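Local coordinates for EDD domain protein, DegV family (Ruminococcus gnavus, PDB 3JR7) that is of unknown function but, as a DegV family protein, probably binds lipids, at residues A[67-71]-A[286-291]; A[112-116]-A[132-136]; A[244-249]-A[271-275]. One frame throughout, in Å; residues are numbered along the deposited sequence.

Contact 1 of 3, residues A[67-71]-A[286-291]; sequences LLLKI and TVYAND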
# COMPACT_ATOMS: atom_id res chain seq x y z
N LEU A 67 -9.05 4.35 16.00
CA LEU A 67 -9.66 3.55 14.95
C LEU A 67 -9.79 2.09 15.35
O LEU A 67 -10.81 1.48 15.14
CB LEU A 67 -8.80 3.70 13.66
CG LEU A 67 -9.14 2.82 12.45
CD1 LEU A 67 -10.57 3.00 11.96
CD2 LEU A 67 -8.10 3.17 11.34
N LEU A 68 -8.74 1.52 15.92
CA LEU A 68 -8.79 0.11 16.34
C LEU A 68 -9.87 -0.10 17.39
O LEU A 68 -10.53 -1.12 17.40
CB LEU A 68 -7.43 -0.32 16.90
CG LEU A 68 -6.32 -0.60 15.86
CD1 LEU A 68 -4.92 -0.82 16.50
CD2 LEU A 68 -6.72 -1.78 14.94
N LEU A 69 -10.03 0.86 18.31
CA LEU A 69 -11.06 0.73 19.36
C LEU A 69 -12.47 0.82 18.76
O LEU A 69 -13.37 0.05 19.13
CB LEU A 69 -10.88 1.83 20.43
CG LEU A 69 -9.71 1.58 21.40
CD1 LEU A 69 -9.44 2.82 22.15
CD2 LEU A 69 -9.96 0.38 22.37
N LYS A 70 -12.65 1.72 17.79
CA LYS A 70 -13.94 1.77 17.11
C LYS A 70 -14.25 0.48 16.36
O LYS A 70 -15.39 -0.04 16.40
CB LYS A 70 -14.01 3.00 16.18
CG LYS A 70 -15.33 3.16 15.49
CD LYS A 70 -16.49 3.38 16.49
CE LYS A 70 -17.74 3.90 15.79
NZ LYS A 70 -18.79 4.30 16.77
N ILE A 71 -13.26 -0.06 15.65
CA ILE A 71 -13.43 -1.38 15.01
C ILE A 71 -13.80 -2.46 16.02
O ILE A 71 -14.67 -3.32 15.78
CB ILE A 71 -12.15 -1.83 14.24
CG1 ILE A 71 -11.87 -0.89 13.02
CG2 ILE A 71 -12.25 -3.32 13.83
CD1 ILE A 71 -10.41 -0.99 12.50
N THR A 286 -4.92 -0.23 8.30
CA THR A 286 -5.44 -0.70 9.58
C THR A 286 -6.81 -1.34 9.44
O THR A 286 -7.04 -2.45 9.96
CB THR A 286 -5.48 0.44 10.57
OG1 THR A 286 -4.12 0.82 10.87
CG2 THR A 286 -6.27 0.05 11.81
N VAL A 287 -7.71 -0.69 8.71
CA VAL A 287 -9.05 -1.23 8.55
C VAL A 287 -9.05 -2.65 7.95
O VAL A 287 -9.78 -3.53 8.41
CB VAL A 287 -9.92 -0.29 7.70
CG1 VAL A 287 -11.22 -0.98 7.27
CG2 VAL A 287 -10.22 1.04 8.47
N TYR A 288 -8.24 -2.87 6.91
CA TYR A 288 -8.20 -4.17 6.24
C TYR A 288 -7.20 -5.16 6.84
O TYR A 288 -7.43 -6.38 6.78
CB TYR A 288 -8.01 -3.97 4.72
CG TYR A 288 -9.27 -3.39 4.10
CD1 TYR A 288 -10.38 -4.21 3.85
CD2 TYR A 288 -9.41 -2.05 3.88
CE1 TYR A 288 -11.52 -3.72 3.30
CE2 TYR A 288 -10.62 -1.51 3.33
CZ TYR A 288 -11.66 -2.36 3.05
OH TYR A 288 -12.87 -1.91 2.55
N ALA A 289 -6.12 -4.68 7.43
CA ALA A 289 -5.13 -5.61 8.03
C ALA A 289 -5.57 -6.09 9.41
O ALA A 289 -5.29 -7.24 9.82
CB ALA A 289 -3.76 -4.94 8.11
N ASN A 290 -6.17 -5.18 10.14
CA ASN A 290 -6.66 -5.40 11.49
C ASN A 290 -5.52 -5.56 12.49
O ASN A 290 -4.32 -5.70 12.12
CB ASN A 290 -7.65 -6.58 11.57
CG ASN A 290 -9.03 -6.22 11.06
OD1 ASN A 290 -9.58 -6.87 10.15
ND2 ASN A 290 -9.62 -5.19 11.65
N ASP A 291 -5.91 -5.45 13.76
CA ASP A 291 -4.95 -5.52 14.86
C ASP A 291 -4.10 -6.77 14.67
O ASP A 291 -4.63 -7.85 14.45
CB ASP A 291 -5.74 -5.68 16.17
CG ASP A 291 -4.88 -5.53 17.42
OD1 ASP A 291 -3.69 -5.12 17.36
OD2 ASP A 291 -5.48 -5.75 18.48
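Two short helical pieces from distant parts of the chain lie side by side here. Residues 67-71 belong to helix 64-73, where I71 N donates to L67 O at 2.9 Å. In 286-291 the last turn of helix 283-289 runs out into a loop: N290 N still bonds to T286 O at 2.9 Å, but N290 itself leaves helical geometry with positive phi (phi/psi 70°/166°) and turns the chain out of the helix. The backbones stay well apart, with L68 CA 7.0 Å from D291 CA and I71 CA 7.8 Å from V287 CA, so side chains fill the gap.

T286 sits at the middle. Its CG2 lies 3.6 Å from L67 CD2, 3.7 Å from L68 CD2 and 4.3 Å from I71 CD1, while its OG1 is hydrogen-bonded within its own neighbourhood, to T281 and S282. Threonine suits the place because it offers a methyl to the leucines and a hydroxyl to the chain before it. L67 CD1 also meets V287 CG2 at 4.0 Å, and I71 CD1 rests 4.2 Å from V287 CA. Toward the exposed end, L68 CD2 approaches D291 CB at 4.2 Å; the carboxylate of D291 bonds to N255.

Y288 points away from helix 64-73 and belongs to the pocket occupied by a polyether in this crystal structure; its hydroxyl bonds to T80 and N189. The contact thus joins a helix beside strand 42-51 to the helix carrying Y288. With no hydrogen bond between the segments, this junction depends on the shape and packing of aliphatic groups rather than on directional bonds.

Contact 2 of 3, residues A[112-116]-A[132-136]; sequences YNSAV and HVFNS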
# COMPACT_ATOMS: atom_id res chain seq x y z
N TYR A 112 -7.67 3.91 -8.26
CA TYR A 112 -7.03 3.99 -9.58
C TYR A 112 -7.96 4.66 -10.62
O TYR A 112 -7.61 5.66 -11.23
CB TYR A 112 -6.63 2.63 -10.13
CG TYR A 112 -5.99 2.73 -11.51
CD1 TYR A 112 -4.70 3.26 -11.68
CD2 TYR A 112 -6.66 2.29 -12.63
CE1 TYR A 112 -4.12 3.38 -12.94
CE2 TYR A 112 -6.08 2.41 -13.92
CZ TYR A 112 -4.83 2.96 -14.06
OH TYR A 112 -4.28 3.07 -15.32
N ASN A 113 -9.13 4.10 -10.82
CA ASN A 113 -10.07 4.68 -11.80
C ASN A 113 -10.44 6.16 -11.55
O ASN A 113 -10.57 7.00 -12.49
CB ASN A 113 -11.31 3.81 -11.87
CG ASN A 113 -11.06 2.53 -12.62
OD1 ASN A 113 -10.04 2.36 -13.31
ND2 ASN A 113 -12.01 1.61 -12.52
N SER A 114 -10.57 6.49 -10.27
CA SER A 114 -10.83 7.83 -9.85
C SER A 114 -9.71 8.81 -10.21
O SER A 114 -9.98 9.90 -10.72
CB SER A 114 -11.08 7.84 -8.38
OG SER A 114 -11.41 9.10 -7.97
N ALA A 115 -8.47 8.39 -9.94
CA ALA A 115 -7.28 9.15 -10.28
C ALA A 115 -7.19 9.40 -11.80
O ALA A 115 -6.86 10.50 -12.23
CB ALA A 115 -6.02 8.41 -9.79
N VAL A 116 -7.51 8.38 -12.60
CA VAL A 116 -7.54 8.48 -14.06
C VAL A 116 -8.62 9.47 -14.54
O VAL A 116 -8.37 10.34 -15.40
CB VAL A 116 -7.68 7.08 -14.72
CG1 VAL A 116 -7.96 7.18 -16.31
CG2 VAL A 116 -6.42 6.24 -14.45
N HIS A 132 0.79 11.08 -14.69
CA HIS A 132 0.73 9.64 -14.85
C HIS A 132 0.24 8.98 -13.59
O HIS A 132 0.75 9.24 -12.50
CB HIS A 132 2.09 9.04 -15.26
CG HIS A 132 2.00 7.58 -15.56
ND1 HIS A 132 1.60 7.11 -16.79
CD2 HIS A 132 2.10 6.49 -14.76
CE1 HIS A 132 1.53 5.79 -16.75
NE2 HIS A 132 1.83 5.39 -15.53
N VAL A 133 -0.77 8.12 -13.74
CA VAL A 133 -1.33 7.36 -12.64
C VAL A 133 -0.74 5.90 -12.65
O VAL A 133 -0.93 5.17 -13.64
CB VAL A 133 -2.86 7.29 -12.72
CG1 VAL A 133 -3.40 6.52 -11.52
CG2 VAL A 133 -3.46 8.71 -12.74
N PHE A 134 -0.04 5.52 -11.59
CA PHE A 134 0.52 4.16 -11.44
C PHE A 134 -0.50 3.31 -10.63
O PHE A 134 -0.86 3.63 -9.50
CB PHE A 134 1.86 4.16 -10.71
CG PHE A 134 2.96 4.91 -11.39
CD1 PHE A 134 3.65 4.33 -12.44
CD2 PHE A 134 3.33 6.16 -10.95
CE1 PHE A 134 4.68 5.03 -13.09
CE2 PHE A 134 4.34 6.86 -11.56
CZ PHE A 134 5.02 6.31 -12.64
N ASN A 135 -1.02 2.27 -11.24
CA ASN A 135 -1.78 1.27 -10.53
C ASN A 135 -0.72 0.44 -9.82
O ASN A 135 -0.01 -0.29 -10.47
CB ASN A 135 -2.53 0.41 -11.56
CG ASN A 135 -3.14 -0.85 -10.98
OD1 ASN A 135 -3.17 -1.03 -9.77
ND2 ASN A 135 -3.65 -1.71 -11.86
N SER A 136 -0.65 0.49 -8.50
CA SER A 136 0.37 -0.25 -7.77
C SER A 136 0.24 -1.76 -7.89
O SER A 136 1.20 -2.38 -7.68
CB SER A 136 0.37 0.07 -6.27
OG SER A 136 -0.80 -0.41 -5.64
O HOH W 1 -2.21 4.77 -15.74
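This is the helix-on-strand packing of a beta-alpha-beta unit: strand 98-103, helix 111-126 and strand 130-135, with the two strands parallel neighbours in one sheet. The segment axes of helix 112-116 and strand 132-135 approach to 8.7 Å, and their directions differ by 172°, as expected when the helix carries the chain back before the next parallel strand begins.

Apolar packing centres on V133, whose CA-to-CB bond points at the helix. V133 CG1 touches Y112 CD1 at 3.5 Å and A115 CB at 3.7 Å, and V133 CB lies 4.1 Å from V116 CG2. A beta-branched valine is at home in a strand and presents two methyls to the helix; alanine, with its small side chain, lets the helix sit close, and A115 also touches V101 and T103 of the adjoining strand. F134 turns away from the helix, into the layer formed by helices 141-155 and 160-173, where it meets V150 and V167.

An aromatic contact lies two residues on from V133, at N135. N135 CB lies over the face of the Y112 ring, 4.0 Å from its centroid and 28° off the normal, a CH-pi interaction. The amide end of N135 serves elsewhere, its OD1 accepting from the backbone nitrogens of R137 and A106.

Direct hydrogen bonds between the segments are absent, but tyrosine brings a hydroxyl to the margin of this apolar layer, where a water links helix to strand: it lies 2.7 Å from Y112 OH and donates to V133 O at 2.5 Å.

Contact 3 of 3, residues A[244-249]-A[271-275]; sequences AGDKIL and FAVKS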
# COMPACT_ATOMS: atom_id res chain seq x y z
N ALA A 244 17.80 -8.88 -5.00
CA ALA A 244 17.37 -8.25 -3.73
C ALA A 244 18.31 -7.13 -3.30
O ALA A 244 17.90 -6.20 -2.60
CB ALA A 244 17.24 -9.30 -2.62
N GLY A 245 19.57 -7.22 -3.70
CA GLY A 245 20.54 -6.20 -3.40
C GLY A 245 20.19 -4.86 -4.03
O GLY A 245 20.64 -3.82 -3.56
N ASP A 246 19.38 -4.86 -5.08
CA ASP A 246 18.94 -3.62 -5.71
C ASP A 246 17.68 -3.05 -5.04
O ASP A 246 17.18 -1.99 -5.47
CB ASP A 246 18.61 -3.85 -7.19
CG ASP A 246 19.80 -4.36 -8.00
OD1 ASP A 246 20.96 -4.00 -7.63
OD2 ASP A 246 19.58 -5.11 -8.99
N LYS A 247 17.15 -3.72 -4.01
CA LYS A 247 15.81 -3.41 -3.59
C LYS A 247 15.70 -3.01 -2.13
O LYS A 247 16.52 -3.40 -1.29
CB LYS A 247 14.88 -4.61 -3.89
CG LYS A 247 15.01 -4.99 -5.34
CD LYS A 247 14.10 -6.04 -5.79
CE LYS A 247 14.15 -6.14 -7.33
NZ LYS A 247 13.36 -7.30 -7.82
N ILE A 248 14.68 -2.21 -1.84
CA ILE A 248 14.36 -1.81 -0.50
C ILE A 248 13.20 -2.72 -0.07
O ILE A 248 12.25 -2.95 -0.84
CB ILE A 248 13.97 -0.32 -0.44
CG1 ILE A 248 15.14 0.55 -0.95
CG2 ILE A 248 13.53 0.07 0.95
CD1 ILE A 248 14.93 2.10 -0.77
N LEU A 249 13.29 -3.27 1.14
CA LEU A 249 12.22 -4.08 1.66
C LEU A 249 11.42 -3.27 2.67
O LEU A 249 11.98 -2.56 3.49
CB LEU A 249 12.79 -5.37 2.29
CG LEU A 249 11.69 -6.31 2.78
CD1 LEU A 249 11.97 -7.78 2.34
CD2 LEU A 249 11.57 -6.14 4.28
N PHE A 271 17.96 -13.42 2.68
CA PHE A 271 18.53 -12.65 1.56
C PHE A 271 18.94 -11.25 2.00
O PHE A 271 18.43 -10.70 2.98
CB PHE A 271 17.56 -12.54 0.37
CG PHE A 271 16.19 -11.98 0.72
CD1 PHE A 271 15.93 -10.61 0.66
CD2 PHE A 271 15.17 -12.84 1.08
CE1 PHE A 271 14.66 -10.09 0.95
CE2 PHE A 271 13.89 -12.35 1.38
CZ PHE A 271 13.64 -10.97 1.34
N ALA A 272 19.84 -10.65 1.23
CA ALA A 272 20.37 -9.33 1.55
C ALA A 272 19.65 -8.29 0.70
O ALA A 272 19.55 -8.43 -0.51
CB ALA A 272 21.93 -9.31 1.26
N VAL A 273 19.18 -7.22 1.31
CA VAL A 273 18.51 -6.15 0.57
C VAL A 273 19.33 -4.90 0.67
O VAL A 273 20.22 -4.85 1.47
CB VAL A 273 17.13 -5.83 1.16
CG1 VAL A 273 16.17 -6.93 0.83
CG2 VAL A 273 17.26 -5.56 2.66
N LYS A 274 18.99 -3.87 -0.10
CA LYS A 274 19.74 -2.64 -0.06
C LYS A 274 19.53 -2.02 1.29
O LYS A 274 20.48 -1.54 1.91
CB LYS A 274 19.23 -1.70 -1.15
CG LYS A 274 20.03 -0.37 -1.22
CD LYS A 274 19.21 0.74 -1.92
CE LYS A 274 19.11 0.52 -3.41
NZ LYS A 274 17.84 1.12 -3.97
N SER A 275 18.27 -2.03 1.74
CA SER A 275 17.88 -1.53 3.03
C SER A 275 16.45 -1.96 3.28
O SER A 275 15.76 -2.47 2.37
CB SER A 275 17.97 0.02 3.08
OG SER A 275 17.08 0.62 2.14
O HOH W 2 17.30 0.67 -7.08
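At the centre of this contact, A244, L249, F271 and V273 gather their apolar groups at one end of a beta-alpha-beta unit, strand 248-253, helix 257-270 and strand 275-280. A244 CB lies 3.8 Å from F271 CD1 and 4.3 Å from V273 CG1; L249 CB is 4.0 Å from V273 CG1, and L249 CD1 meets the edge of the F271 ring, 3.7 Å from CZ. Alanine is small enough to let the two backbones come close, whereas the large F271 ring reaches on to V237 and A238 of helix 226-240.

Around this centre the main chains meet directly. Residues 244-246 form a 3-10 turn, with K247 N donating to A244 O at 2.9 Å, that leads into the strand. Two hydrogen bonds, K274 N to K247 O at 2.8 Å and L249 N to S275 O at 2.9 Å, join the segments where the chain leads into the neighbouring parallel strands. CA-H...O contacts add to them: V273 CA to A244 O at 3.2 Å and I248 CA to S275 O at 3.3 Å.

K247 is buried, its CA-to-CB bond turned away from 271-275, and its NZ bonds to V242 O. At the exposed edge the aliphatic chain of K274 runs past G245, with K274 CB 3.5 Å from G245 O, and K274 NZ donates at 3.2 Å to a water that in turn donates to D246 O at 3.1 Å.

Overall arrangement
The three contacts lie apart, with centres 26 to 30 Å from one another, and none touches another. Contacts 2 and 3 follow in series along the chain, both nested within the long loop that contact 1 closes. Each of these two belongs to a beta-alpha-beta unit, but in different sheets: contact 2 sets helix against strand, whereas contact 3 joins the backbones leading into two parallel strands. Contacts 1 and 2 are partly buried and pack mainly through aliphatic or aromatic side chains, without direct hydrogen bonds between segments. Contact 3, at the surface, relies on backbone hydrogen bonds around a small apolar centre. Contact 1 alone pairs helix with helix.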